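Cerato-platanin 1 (Moniliophthora perniciosa, PDB 3SUJ) is a secreted zinc-binding member of the cerato-platanin family, built on a double-psi beta-barrel, whose precise function is not established. Local coordinates at residues V21-G26 and S50-Y55; S17-T22 and G29-Y34; V3-D8 and F90-Q95; S62-T67 and V115-F120. All blocks are in the same frame, centred on the assembly; numbering follows the deposited sequence.

Contact 1. Residues V21-G26 and S50-Y55; sequences VTCSDG and SDIAGY. With ZN (zinc ion), chain E.
Tyr55 and Asp25 join the two loops at one end: the phenol OH of Tyr55 donates to Asp25 OD1 at 2.7 Å, meeting that oxygen from above the carboxylate plane, and the ring and carboxylate planes stand 88° apart. CG of Tyr55 is anti to the backbone N (chi1 -176°), which starts the side chain toward residues 24-25; Ser24 OG lies at the ring edge, near its plane, 3.6 Å from Tyr55 CE1. At the other end the join is apolar. The methyl CG2 of Thr22 presses on the peptide of Gly54, 3.3 Å from Gly54 C, and also touches CG2 of Ile52, which in turn lies 3.8 Å from Cys23 SG. Further out, Arg85 serves both loops: its N is hydrogen-bonded to Thr22 OG1 and its NH1 to the carbonyls of Ser50 and Ile52. Cys23 centres an inverse gamma turn and forms a disulfide with Cys60. At the end of residues 50-55 remote from the contact, Asp51 OD2 binds a zinc ion at 2.0 Å; a zinc-bound water donates to Asp51 OD1, and two further ligands come from outside the two segments. The contact brackets strand 47-49, residues 21-26 lying in the loop before it and residues 50-55 in the loop after it, while backbone bonding ties Cys23 to Ile83 of strand 76-83.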
loop_
_atom_site.group_PDB
_atom_site.type_symbol
_atom_site.label_atom_id
_atom_site.label_comp_id
_atom_site.label_asym_id
_atom_site.label_seq_id
_atom_site.Cartn_x
_atom_site.Cartn_y
_atom_site.Cartn_z
ATOM N N VAL A 21 5.141 -4.051 -11.187
ATOM C CA VAL A 21 5.390 -2.950 -10.230
ATOM C C VAL A 21 6.877 -2.810 -10.036
ATOM O O VAL A 21 7.705 -3.631 -10.440
ATOM C CB VAL A 21 4.613 -3.254 -8.914
ATOM C CG1 VAL A 21 3.109 -3.247 -9.145
ATOM C CG2 VAL A 21 5.104 -4.578 -8.314
ATOM N N THR A 22 7.237 -1.769 -9.312
ATOM C CA THR A 22 8.658 -1.432 -9.155
ATOM C C THR A 22 9.392 -2.569 -8.457
ATOM O O THR A 22 10.552 -2.913 -8.793
ATOM C CB THR A 22 8.774 -0.146 -8.287
ATOM O OG1 THR A 22 7.992 0.873 -8.835
ATOM C CG2 THR A 22 10.252 0.250 -8.161
ATOM N N CYS A 23 8.769 -3.184 -7.464
ATOM C CA CYS A 23 9.400 -4.224 -6.645
ATOM C C CYS A 23 9.260 -5.594 -7.249
ATOM O O CYS A 23 8.790 -6.550 -6.608
ATOM C CB CYS A 23 8.823 -4.208 -5.196
ATOM S SG CYS A 23 9.045 -2.607 -4.384
ATOM N N SER A 24 9.720 -5.676 -8.482
ATOM C CA SER A 24 9.578 -6.916 -9.292
ATOM C C SER A 24 10.544 -8.012 -8.901
ATOM O O SER A 24 10.233 -8.910 -8.157
ATOM C CB SER A 24 9.589 -6.549 -10.762
ATOM O OG SER A 24 10.787 -5.853 -10.984
ATOM N N ASP A 25 11.712 -8.027 -9.459
ATOM C CA ASP A 25 12.658 -9.081 -9.033
ATOM C C ASP A 25 13.905 -8.367 -8.486
ATOM O O ASP A 25 13.887 -7.204 -8.061
ATOM C CB ASP A 25 12.947 -10.027 -10.205
ATOM C CG ASP A 25 13.399 -9.296 -11.468
ATOM O OD1 ASP A 25 13.799 -8.104 -11.371
ATOM O OD2 ASP A 25 13.344 -9.836 -12.610
ATOM N N GLY A 26 15.045 -9.062 -8.485
ATOM C CA GLY A 26 16.208 -8.583 -7.760
ATOM C C GLY A 26 16.179 -8.941 -6.272
ATOM O O GLY A 26 15.208 -9.457 -5.726
ATOM N N SER A 50 6.297 6.542 -1.881
ATOM C CA SER A 50 7.474 7.294 -2.308
ATOM C C SER A 50 8.711 6.822 -1.622
ATOM O O SER A 50 9.816 7.195 -2.085
ATOM C CB SER A 50 7.216 8.778 -2.173
ATOM O OG SER A 50 6.936 9.129 -0.827
ATOM N N ASP A 51 8.643 5.983 -0.613
ATOM C CA ASP A 51 9.828 5.379 0.012
ATOM C C ASP A 51 10.417 4.325 -0.881
ATOM O O ASP A 51 11.507 3.870 -0.623
ATOM C CB ASP A 51 9.486 4.745 1.359
ATOM C CG ASP A 51 9.378 5.758 2.466
ATOM O OD1 ASP A 51 9.609 6.947 2.275
ATOM O OD2 ASP A 51 8.954 5.298 3.536
ATOM N N ILE A 52 9.698 3.888 -1.926
ATOM C CA ILE A 52 10.272 2.974 -2.928
ATOM C C ILE A 52 10.919 3.862 -3.973
ATOM O O ILE A 52 10.219 4.419 -4.828
ATOM C CB ILE A 52 9.217 2.106 -3.535
ATOM C CG1 ILE A 52 8.412 1.354 -2.475
ATOM C CG2 ILE A 52 9.796 1.146 -4.641
ATOM C CD1 ILE A 52 9.257 0.486 -1.817
ATOM N N ALA A 53 12.223 4.060 -3.887
ATOM C CA ALA A 53 12.901 5.063 -4.738
ATOM C C ALA A 53 12.955 4.601 -6.203
ATOM O O ALA A 53 12.918 5.451 -7.112
ATOM C CB ALA A 53 14.342 5.301 -4.233
ATOM N N GLY A 54 12.923 3.291 -6.414
ATOM C CA GLY A 54 13.021 2.740 -7.770
ATOM C C GLY A 54 13.298 1.295 -7.605
ATOM O O GLY A 54 13.198 0.718 -6.488
ATOM N N TYR A 55 13.676 0.638 -8.698
ATOM C CA TYR A 55 13.972 -0.774 -8.699
ATOM C C TYR A 55 14.922 -1.126 -7.586
ATOM O O TYR A 55 15.900 -0.459 -7.282
ATOM C CB TYR A 55 14.585 -1.138 -10.068
ATOM C CG TYR A 55 14.870 -2.655 -10.243
ATOM C CD1 TYR A 55 13.881 -3.581 -10.469
ATOM C CD2 TYR A 55 16.137 -3.071 -10.143
ATOM C CE1 TYR A 55 14.240 -4.934 -10.631
ATOM C CE2 TYR A 55 16.541 -4.393 -10.213
ATOM C CZ TYR A 55 15.586 -5.286 -10.465
ATOM O OH TYR A 55 15.922 -6.636 -10.634
HETATM ZN ZN ZN E . 8.641 6.851 4.823
HETATM O O HOH W 1 10.385 8.151 4.852
#

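Contact 2. Residues S17-T22 and G29-Y34; sequences SLLSVT and GLYPKY
Leu19 lies over one face of the Tyr31 ring in a CH-pi contact; its backbone N is bonded in an ST turn at Ser17, just before the 3-10 segment 18-20. CG of Leu19 stands 3.8 Å from the ring centroid and only 7° off the ring normal, and its two methyls spread over different parts of the ring: CD2 approaches Tyr31 CD2 at 3.6 Å, whereas CD1 lies nearer CZ and the hydroxyl end. CG of Tyr31 is anti to its backbone N (chi1 -170°), which brings CG nearer the leucine side chain, with one ring face turned to it. Leu18 meets the same tyrosine differently. Its CB is near the plane of the ring, at the edge, and lies 3.9 Å from Tyr31 CB, so the two consecutive leucines address face and edge in turn.

The rest of Leu18 turns inward, crossing Leu30 at a slant with CD1 3.9 Å from Leu30 CB, and its CG rests against the carbonyl oxygen of Tyr34 at 3.4 Å. The facing loop contains a cis peptide before Pro32 and a bond from Tyr34 N to Leu30 O. Both segments lie in the long connection between strands 3-7 and 47-49 and meet through apolar side chains at the protein surface; the backbone of Leu18 is also bonded to Arg35, just past Tyr34. At the start of the 3-10 segment, Ser17 OG accepts from Leu19 N, and Ser17 O takes two donors, Ser20 N and Ser20 OG, the latter at 2.8 Å.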
loop_
_atom_site.group_PDB
_atom_site.type_symbol
_atom_site.label_atom_id
_atom_site.label_comp_id
_atom_site.label_asym_id
_atom_site.label_seq_id
_atom_site.Cartn_x
_atom_site.Cartn_y
_atom_site.Cartn_z
ATOM N N SER A 17 0.617 -9.324 -12.131
ATOM C CA SER A 17 1.882 -9.875 -11.802
ATOM C C SER A 17 2.743 -8.934 -10.942
ATOM O O SER A 17 2.739 -7.717 -11.140
ATOM C CB SER A 17 2.642 -10.153 -13.116
ATOM O OG SER A 17 3.907 -10.638 -12.859
ATOM N N LEU A 18 3.564 -9.481 -10.053
ATOM C CA LEU A 18 4.543 -8.640 -9.380
ATOM C C LEU A 18 5.574 -8.081 -10.339
ATOM O O LEU A 18 6.264 -7.110 -10.029
ATOM C CB LEU A 18 5.266 -9.344 -8.258
ATOM C CG LEU A 18 4.611 -9.188 -6.867
ATOM C CD1 LEU A 18 4.662 -7.706 -6.341
ATOM C CD2 LEU A 18 3.224 -9.752 -6.838
ATOM N N LEU A 19 5.690 -8.635 -11.546
ATOM C CA LEU A 19 6.547 -8.012 -12.581
ATOM C C LEU A 19 6.028 -6.688 -13.081
ATOM O O LEU A 19 6.805 -5.937 -13.699
ATOM C CB LEU A 19 6.840 -9.000 -13.739
ATOM C CG LEU A 19 7.524 -10.265 -13.313
ATOM C CD1 LEU A 19 7.528 -11.224 -14.548
ATOM C CD2 LEU A 19 8.899 -10.002 -12.700
ATOM N N SER A 20 4.806 -6.330 -12.736
ATOM C CA SER A 20 4.192 -5.064 -13.188
ATOM C C SER A 20 4.454 -3.835 -12.323
ATOM O O SER A 20 4.031 -2.744 -12.672
ATOM C CB SER A 20 2.683 -5.216 -13.347
ATOM O OG SER A 20 1.977 -5.246 -12.116
ATOM N N VAL A 21 5.141 -4.051 -11.187
ATOM C CA VAL A 21 5.390 -2.950 -10.230
ATOM C C VAL A 21 6.877 -2.810 -10.036
ATOM O O VAL A 21 7.705 -3.631 -10.440
ATOM C CB VAL A 21 4.613 -3.254 -8.914
ATOM C CG1 VAL A 21 3.109 -3.247 -9.145
ATOM C CG2 VAL A 21 5.104 -4.578 -8.314
ATOM N N THR A 22 7.237 -1.769 -9.312
ATOM C CA THR A 22 8.658 -1.432 -9.155
ATOM C C THR A 22 9.392 -2.569 -8.457
ATOM O O THR A 22 10.552 -2.913 -8.793
ATOM C CB THR A 22 8.774 -0.146 -8.287
ATOM O OG1 THR A 22 7.992 0.873 -8.835
ATOM C CG2 THR A 22 10.252 0.250 -8.161
ATOM N N GLY A 29 13.268 -7.518 -4.595
ATOM C CA GLY A 29 12.001 -7.663 -5.295
ATOM C C GLY A 29 11.163 -8.775 -4.741
ATOM O O GLY A 29 11.624 -9.630 -3.981
ATOM N N LEU A 30 9.932 -8.809 -5.138
ATOM C CA LEU A 30 8.924 -9.681 -4.522
ATOM C C LEU A 30 8.582 -10.864 -5.398
ATOM O O LEU A 30 7.950 -11.806 -4.892
ATOM C CB LEU A 30 7.676 -8.848 -4.195
ATOM C CG LEU A 30 7.999 -7.787 -3.140
ATOM C CD1 LEU A 30 6.787 -6.881 -2.994
ATOM C CD2 LEU A 30 8.401 -8.422 -1.756
ATOM N N TYR A 31 8.984 -10.818 -6.651
ATOM C CA TYR A 31 8.873 -11.939 -7.589
ATOM C C TYR A 31 10.232 -12.681 -7.620
ATOM O O TYR A 31 11.293 -12.064 -7.697
ATOM C CB TYR A 31 8.553 -11.376 -8.960
ATOM C CG TYR A 31 8.172 -12.375 -9.984
ATOM C CD1 TYR A 31 6.837 -12.658 -10.284
ATOM C CD2 TYR A 31 9.171 -13.013 -10.717
ATOM C CE1 TYR A 31 6.499 -13.549 -11.299
ATOM C CE2 TYR A 31 8.847 -13.932 -11.679
ATOM C CZ TYR A 31 7.515 -14.170 -11.977
ATOM O OH TYR A 31 7.184 -15.042 -12.982
ATOM N N PRO A 32 10.215 -14.016 -7.617
ATOM C CA PRO A 32 9.084 -14.933 -7.756
ATOM C C PRO A 32 8.498 -15.437 -6.437
ATOM O O PRO A 32 7.606 -16.258 -6.501
ATOM C CB PRO A 32 9.695 -16.108 -8.586
ATOM C CG PRO A 32 11.144 -16.042 -8.198
ATOM C CD PRO A 32 11.486 -14.763 -7.465
ATOM N N LYS A 33 8.903 -14.918 -5.270
ATOM C CA LYS A 33 8.328 -15.337 -4.001
ATOM C C LYS A 33 6.799 -15.137 -4.027
ATOM O O LYS A 33 6.012 -15.991 -3.568
ATOM C CB LYS A 33 8.927 -14.572 -2.865
ATOM C CG LYS A 33 8.424 -15.035 -1.530
ATOM C CD LYS A 33 9.177 -14.325 -0.399
ATOM C CE LYS A 33 8.623 -14.684 0.929
ATOM N NZ LYS A 33 9.359 -14.030 2.045
ATOM N N TYR A 34 6.371 -13.992 -4.555
ATOM C CA TYR A 34 4.954 -13.723 -4.776
ATOM C C TYR A 34 4.713 -13.495 -6.265
ATOM O O TYR A 34 5.261 -12.538 -6.858
ATOM C CB TYR A 34 4.558 -12.496 -4.006
ATOM C CG TYR A 34 4.885 -12.595 -2.533
ATOM C CD1 TYR A 34 4.137 -13.374 -1.670
ATOM C CD2 TYR A 34 5.952 -11.882 -1.987
ATOM C CE1 TYR A 34 4.451 -13.458 -0.318
ATOM C CE2 TYR A 34 6.269 -11.944 -0.633
ATOM C CZ TYR A 34 5.503 -12.728 0.183
ATOM O OH TYR A 34 5.784 -12.783 1.524
#

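Contact 3. Residues V3-D8 and F90-Q95; sequences VKLSYD and FTASKQ
Leu5, Ser6 and Tyr7 pair in parallel with Phe90, Thr91 and Ala92, and backbone hydrogen bonds make the first layer of the contact. Phe90 N donates to Lys4 O, Ser6 N to Phe90 O, Ala92 N to Ser6 O and Asp8 N to Ala92 O, each at 2.9 Å, so the bonding passes from one strand to the other at alternate residues. The strand directions differ by 31°. CA-H...O contacts add to this ladder, the shortest from Tyr7 CA to Ala92 O at 3.0 Å. A water extends the polar layer: it accepts from Ser6 OG and donates to Phe90 O, which thereby has two donors, while Ser6 OG is also bonded to Thr110.

Apolar contacts lie on the face carrying Leu5, Tyr7, Phe90 and Ala92. Leu5 CD1 reaches Phe90 CB at 3.8 Å and Ala92 CB at 4.0 Å, the leucine and phenylalanine crossing at about a right angle. In the double-psi beta-barrel this pair sits inside a mixed sheet, with strand 47-49 beyond 90-92 and strand 111-118 beyond 3-7.

Where the second strand gives way to helix 94-101, an aromatic ring meets an aliphatic chain. CG of Tyr7 sits between the backbone N and the carbonyl carbon (chi1 76°), which starts the side chain toward Lys94. The two run side by side, pointing the same way, with Tyr7 CD2 3.5 Å from Lys94 CB and Tyr7 CE2 close to Lys94 CG and CD; an alanine in place of Tyr7 would probably open a gap beside these methylenes. Lys94 NZ continues to a salt bridge with Asp98, and Ser93 OG, at the N-cap, accepts from Ala96 N and is also bonded to Pro44 O.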
loop_
_atom_site.group_PDB
_atom_site.type_symbol
_atom_site.label_atom_id
_atom_site.label_comp_id
_atom_site.label_asym_id
_atom_site.label_seq_id
_atom_site.Cartn_x
_atom_site.Cartn_y
_atom_site.Cartn_z
ATOM N N VAL A 3 1.164 12.384 5.841
ATOM C CA VAL A 3 1.468 12.231 4.423
ATOM C C VAL A 3 0.197 11.910 3.715
ATOM O O VAL A 3 -0.828 11.597 4.300
ATOM C CB VAL A 3 2.441 11.063 4.146
ATOM C CG1 VAL A 3 3.860 11.395 4.720
ATOM C CG2 VAL A 3 1.769 9.733 4.667
ATOM N N LYS A 4 0.255 12.074 2.420
ATOM C CA LYS A 4 -0.905 11.815 1.579
ATOM C C LYS A 4 -1.131 10.369 1.287
ATOM O O LYS A 4 -0.165 9.614 1.035
ATOM C CB LYS A 4 -0.719 12.531 0.242
ATOM C CG LYS A 4 -0.776 14.038 0.374
ATOM C CD LYS A 4 -0.634 14.659 -1.048
ATOM C CE LYS A 4 -0.198 16.065 -0.863
ATOM N NZ LYS A 4 -1.051 17.109 -1.497
ATOM N N LEU A 5 -2.375 9.968 1.261
ATOM C CA LEU A 5 -2.803 8.653 0.818
ATOM C C LEU A 5 -3.858 8.822 -0.296
ATOM O O LEU A 5 -4.892 9.449 -0.068
ATOM C CB LEU A 5 -3.386 7.836 1.981
ATOM C CG LEU A 5 -3.984 6.509 1.507
ATOM C CD1 LEU A 5 -2.987 5.539 0.999
ATOM C CD2 LEU A 5 -4.774 5.879 2.611
ATOM N N SER A 6 -3.590 8.163 -1.400
ATOM C CA SER A 6 -4.504 8.110 -2.568
ATOM C C SER A 6 -4.809 6.682 -2.840
ATOM O O SER A 6 -4.297 5.786 -2.125
ATOM C CB SER A 6 -3.818 8.711 -3.769
ATOM O OG SER A 6 -3.550 10.107 -3.444
ATOM N N TYR A 7 -5.621 6.394 -3.858
ATOM C CA TYR A 7 -5.880 4.994 -4.197
ATOM C C TYR A 7 -5.724 4.776 -5.693
ATOM O O TYR A 7 -5.782 5.748 -6.484
ATOM C CB TYR A 7 -7.212 4.515 -3.716
ATOM C CG TYR A 7 -8.411 4.946 -4.463
ATOM C CD1 TYR A 7 -9.030 6.116 -4.134
ATOM C CD2 TYR A 7 -8.940 4.139 -5.476
ATOM C CE1 TYR A 7 -10.141 6.536 -4.842
ATOM C CE2 TYR A 7 -10.060 4.503 -6.178
ATOM C CZ TYR A 7 -10.660 5.690 -5.872
ATOM O OH TYR A 7 -11.852 6.151 -6.515
ATOM N N ASP A 8 -5.580 3.534 -6.080
ATOM C CA ASP A 8 -5.569 3.187 -7.516
ATOM C C ASP A 8 -6.105 1.792 -7.578
ATOM O O ASP A 8 -5.575 0.876 -6.964
ATOM C CB ASP A 8 -4.160 3.223 -8.100
ATOM C CG ASP A 8 -4.171 3.232 -9.592
ATOM O OD1 ASP A 8 -4.708 2.310 -10.192
ATOM O OD2 ASP A 8 -3.738 4.292 -10.201
ATOM N N PHE A 90 1.586 7.835 -0.352
ATOM C CA PHE A 90 1.210 6.446 -0.542
ATOM C C PHE A 90 0.004 6.372 -1.472
ATOM O O PHE A 90 -0.851 7.287 -1.486
ATOM C CB PHE A 90 0.775 5.853 0.811
ATOM C CG PHE A 90 1.950 5.625 1.745
ATOM C CD1 PHE A 90 2.525 6.683 2.443
ATOM C CD2 PHE A 90 2.545 4.392 1.800
ATOM C CE1 PHE A 90 3.734 6.498 3.199
ATOM C CE2 PHE A 90 3.670 4.236 2.600
ATOM C CZ PHE A 90 4.232 5.268 3.234
ATOM N N THR A 91 -0.097 5.245 -2.177
ATOM C CA THR A 91 -1.263 4.979 -3.054
ATOM C C THR A 91 -1.661 3.547 -2.770
ATOM O O THR A 91 -0.925 2.622 -3.206
ATOM C CB THR A 91 -0.924 5.168 -4.507
ATOM O OG1 THR A 91 -0.466 6.478 -4.740
ATOM C CG2 THR A 91 -2.180 4.922 -5.338
ATOM N N ALA A 92 -2.822 3.297 -2.170
ATOM C CA ALA A 92 -3.264 1.935 -1.836
ATOM C C ALA A 92 -4.333 1.475 -2.778
ATOM O O ALA A 92 -4.796 2.213 -3.649
ATOM C CB ALA A 92 -3.749 1.894 -0.408
ATOM N N SER A 93 -4.727 0.214 -2.654
ATOM C CA SER A 93 -5.926 -0.270 -3.299
ATOM C C SER A 93 -7.101 0.573 -2.917
ATOM O O SER A 93 -7.163 1.138 -1.801
ATOM C CB SER A 93 -6.205 -1.772 -3.056
ATOM O OG SER A 93 -6.726 -2.143 -1.640
ATOM N N LYS A 94 -8.188 0.562 -3.758
ATOM C CA LYS A 94 -9.443 1.170 -3.344
ATOM C C LYS A 94 -10.015 0.437 -2.123
ATOM O O LYS A 94 -10.521 1.132 -1.253
ATOM C CB LYS A 94 -10.457 1.188 -4.507
ATOM C CG LYS A 94 -11.667 1.998 -4.165
ATOM C CD LYS A 94 -12.624 1.976 -5.364
ATOM C CE LYS A 94 -13.859 2.732 -4.964
ATOM N NZ LYS A 94 -14.792 1.916 -4.131
ATOM N N GLN A 95 -9.955 -0.876 -2.103
ATOM C CA GLN A 95 -10.492 -1.596 -0.933
ATOM C C GLN A 95 -9.775 -1.117 0.356
ATOM O O GLN A 95 -10.427 -0.938 1.378
ATOM C CB GLN A 95 -10.323 -3.072 -1.108
ATOM C CG GLN A 95 -11.370 -3.714 -2.024
ATOM C CD GLN A 95 -10.981 -5.060 -2.412
ATOM O OE1 GLN A 95 -11.390 -6.048 -1.694
ATOM N NE2 GLN A 95 -10.172 -5.181 -3.462
HETATM O O HOH W 2 -0.788 9.999 -2.450
#

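Contact 4. Residues S62-T67 and V115-F120; sequences SCYQLT and VRKVDF. With ZN (zinc ion), chain D.
Tyr64, Leu66 and Val115 make the tightly packed part of this antiparallel pair. CG2 of Val115 lies 3.7 Å from Tyr64 CD1 and equally close to Leu66 CD2, Val115 running alongside each of the other two on one face of the sheet. Val115 CG2 is anti to its backbone N, the branch that enters between the other two, while Phe90 meets the Tyr64 ring edge to face. Further along the tyrosine, Lys117 CE comes to 3.4 Å from Tyr64 OH. An alanine in place of Tyr64 would probably leave Phe90 without its ring partner and a gap beside Val115 CG2 and Lys117 CE. Beneath them the backbone is well paired: Gln65 N donates to Arg116 O at 2.8 Å, and Arg116 N returns a bond to Gln65 O.

On the other face, Val118 packs against Gln65 CB with CG1 and against Cys63 SG with CG2, the sulfur belonging to the disulfide with Cys123. Val118 N bonds Cys63 O at 3.0 Å, and a water links Cys63 N to Val118 O. The looser, solvent side begins with the exposed long chains. At the outer rim of the Tyr64 face, Lys117 bends at chi3 (-67°), and its NZ donates to Ser62 OG at 3.0 Å and is bonded to Asn59. Asp119, next after Val118, binds a zinc ion through OD1 at 2.0 Å, with one other ligand from outside the segments, while OD2 is held by Ser121 OG. Neighbouring antiparallel strands 63-68 and 111-118 belong to the sheet of the double-psi beta-barrel, and Asp119, following in the chain, supplies a zinc ligand.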
loop_
_atom_site.group_PDB
_atom_site.type_symbol
_atom_site.label_atom_id
_atom_site.label_comp_id
_atom_site.label_asym_id
_atom_site.label_seq_id
_atom_site.Cartn_x
_atom_site.Cartn_y
_atom_site.Cartn_z
ATOM N N SER A 62 8.054 -3.680 2.564
ATOM C CA SER A 62 7.866 -3.192 3.938
ATOM C C SER A 62 6.390 -2.970 4.219
ATOM O O SER A 62 5.566 -2.779 3.305
ATOM C CB SER A 62 8.570 -1.819 4.109
ATOM O OG SER A 62 9.942 -1.874 4.264
ATOM N N CYS A 63 6.060 -2.998 5.490
ATOM C CA CYS A 63 4.711 -2.850 5.988
ATOM C C CYS A 63 4.541 -1.514 6.636
ATOM O O CYS A 63 5.287 -1.150 7.601
ATOM C CB CYS A 63 4.473 -3.959 7.002
ATOM S SG CYS A 63 2.760 -3.989 7.672
ATOM N N TYR A 64 3.566 -0.732 6.202
ATOM C CA TYR A 64 3.319 0.613 6.727
ATOM C C TYR A 64 1.984 0.654 7.398
ATOM O O TYR A 64 0.940 0.301 6.754
ATOM C CB TYR A 64 3.381 1.663 5.586
ATOM C CG TYR A 64 4.745 1.805 5.032
ATOM C CD1 TYR A 64 5.611 2.768 5.559
ATOM C CD2 TYR A 64 5.203 1.057 3.970
ATOM C CE1 TYR A 64 6.898 2.964 5.070
ATOM C CE2 TYR A 64 6.511 1.260 3.469
ATOM C CZ TYR A 64 7.298 2.233 3.984
ATOM O OH TYR A 64 8.578 2.386 3.443
ATOM N N GLN A 65 1.935 1.136 8.620
ATOM C CA GLN A 65 0.698 1.445 9.281
ATOM C C GLN A 65 0.279 2.844 8.945
ATOM O O GLN A 65 1.028 3.818 9.154
ATOM C CB GLN A 65 0.929 1.350 10.763
ATOM C CG GLN A 65 -0.362 1.660 11.594
ATOM C CD GLN A 65 -0.040 1.727 13.078
ATOM O OE1 GLN A 65 0.958 2.402 13.444
ATOM N NE2 GLN A 65 -0.751 1.037 13.925
ATOM N N LEU A 66 -0.903 2.958 8.351
ATOM C CA LEU A 66 -1.455 4.242 7.937
ATOM C C LEU A 66 -2.701 4.501 8.741
ATOM O O LEU A 66 -3.599 3.701 8.731
ATOM C CB LEU A 66 -1.795 4.236 6.447
ATOM C CG LEU A 66 -0.672 3.803 5.513
ATOM C CD1 LEU A 66 -1.147 3.762 4.024
ATOM C CD2 LEU A 66 0.503 4.718 5.578
ATOM N N THR A 67 -2.702 5.631 9.438
ATOM C CA THR A 67 -3.793 5.951 10.358
ATOM C C THR A 67 -4.476 7.207 9.926
ATOM O O THR A 67 -3.875 8.243 9.681
ATOM C CB THR A 67 -3.269 6.118 11.832
ATOM O OG1 THR A 67 -2.626 4.851 12.193
ATOM C CG2 THR A 67 -4.455 6.363 12.767
ATOM N N VAL A 115 1.814 7.911 9.298
ATOM C CA VAL A 115 2.475 6.722 8.810
ATOM C C VAL A 115 3.555 6.302 9.786
ATOM O O VAL A 115 4.372 7.191 10.216
ATOM C CB VAL A 115 3.038 6.969 7.419
ATOM C CG1 VAL A 115 3.918 8.179 7.332
ATOM C CG2 VAL A 115 3.801 5.732 6.906
ATOM N N ARG A 116 3.669 5.004 10.013
ATOM C CA ARG A 116 4.804 4.456 10.713
ATOM C C ARG A 116 5.159 3.181 10.000
ATOM O O ARG A 116 4.238 2.378 9.707
ATOM C CB ARG A 116 4.264 4.130 12.105
ATOM C CG ARG A 116 5.113 3.835 13.273
ATOM C CD ARG A 116 4.169 4.568 14.253
ATOM N NE ARG A 116 4.814 5.542 15.060
ATOM C CZ ARG A 116 4.934 5.343 16.352
ATOM N NH1 ARG A 116 4.436 4.227 16.889
ATOM N NH2 ARG A 116 5.633 6.172 17.015
ATOM N N LYS A 117 6.409 2.895 9.743
ATOM C CA LYS A 117 6.813 1.541 9.324
ATOM C C LYS A 117 6.739 0.610 10.512
ATOM O O LYS A 117 7.177 1.011 11.618
ATOM C CB LYS A 117 8.213 1.551 8.775
ATOM C CG LYS A 117 8.420 0.116 8.120
ATOM C CD LYS A 117 9.732 -0.110 7.472
ATOM C CE LYS A 117 9.977 0.777 6.155
ATOM N NZ LYS A 117 11.231 0.397 5.646
ATOM N N VAL A 118 6.073 -0.529 10.388
ATOM C CA VAL A 118 5.871 -1.490 11.483
ATOM C C VAL A 118 6.352 -2.866 11.030
ATOM O O VAL A 118 6.700 -3.109 9.892
ATOM C CB VAL A 118 4.378 -1.535 11.920
ATOM C CG1 VAL A 118 3.909 -0.184 12.442
ATOM C CG2 VAL A 118 3.439 -1.979 10.732
ATOM N N ASP A 119 6.428 -3.786 11.976
ATOM C CA ASP A 119 6.846 -5.141 11.659
ATOM C C ASP A 119 5.957 -5.718 10.613
ATOM O O ASP A 119 4.757 -5.565 10.657
ATOM C CB ASP A 119 6.665 -5.971 12.926
ATOM C CG ASP A 119 7.315 -7.340 12.832
ATOM O OD1 ASP A 119 8.501 -7.376 13.112
ATOM O OD2 ASP A 119 6.668 -8.299 12.386
ATOM N N PHE A 120 6.528 -6.547 9.737
ATOM C CA PHE A 120 5.811 -7.119 8.637
ATOM C C PHE A 120 4.681 -8.009 9.122
ATOM O O PHE A 120 3.671 -8.186 8.426
ATOM C CB PHE A 120 6.753 -7.877 7.743
ATOM C CG PHE A 120 6.077 -8.297 6.464
ATOM C CD1 PHE A 120 5.921 -7.363 5.408
ATOM C CD2 PHE A 120 5.420 -9.521 6.367
ATOM C CE1 PHE A 120 5.230 -7.688 4.281
ATOM C CE2 PHE A 120 4.675 -9.842 5.186
ATOM C CZ PHE A 120 4.610 -8.899 4.129
HETATM ZN ZN ZN D . 9.178 -9.213 13.367
HETATM O O HOH W 3 8.022 -3.569 7.442
#

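How the contacts relate
Contacts 1 and 2 share Val21 and Thr22, have centres about 9 Å apart and are joined through backbone pairs between residues 23-24 and 30-31. Contacts 3 and 4 belong to one sheet, in which strands 3-7 and 111-118 are neighbours; the centres of the two contacts are about 14 Å apart, and Val3 CG2 lies 3.8 Å from Val115 CG1. Contact 2 lies on the far side of the chain centre from contact 3, about 19 Å away between centres. Contact 1 touches contact 4 beside a zinc: Asp51 OD2, which binds it, lies 2.9 Å from Tyr64 OH, a close polar pair. A different zinc is bound by Asp119, also of contact 4.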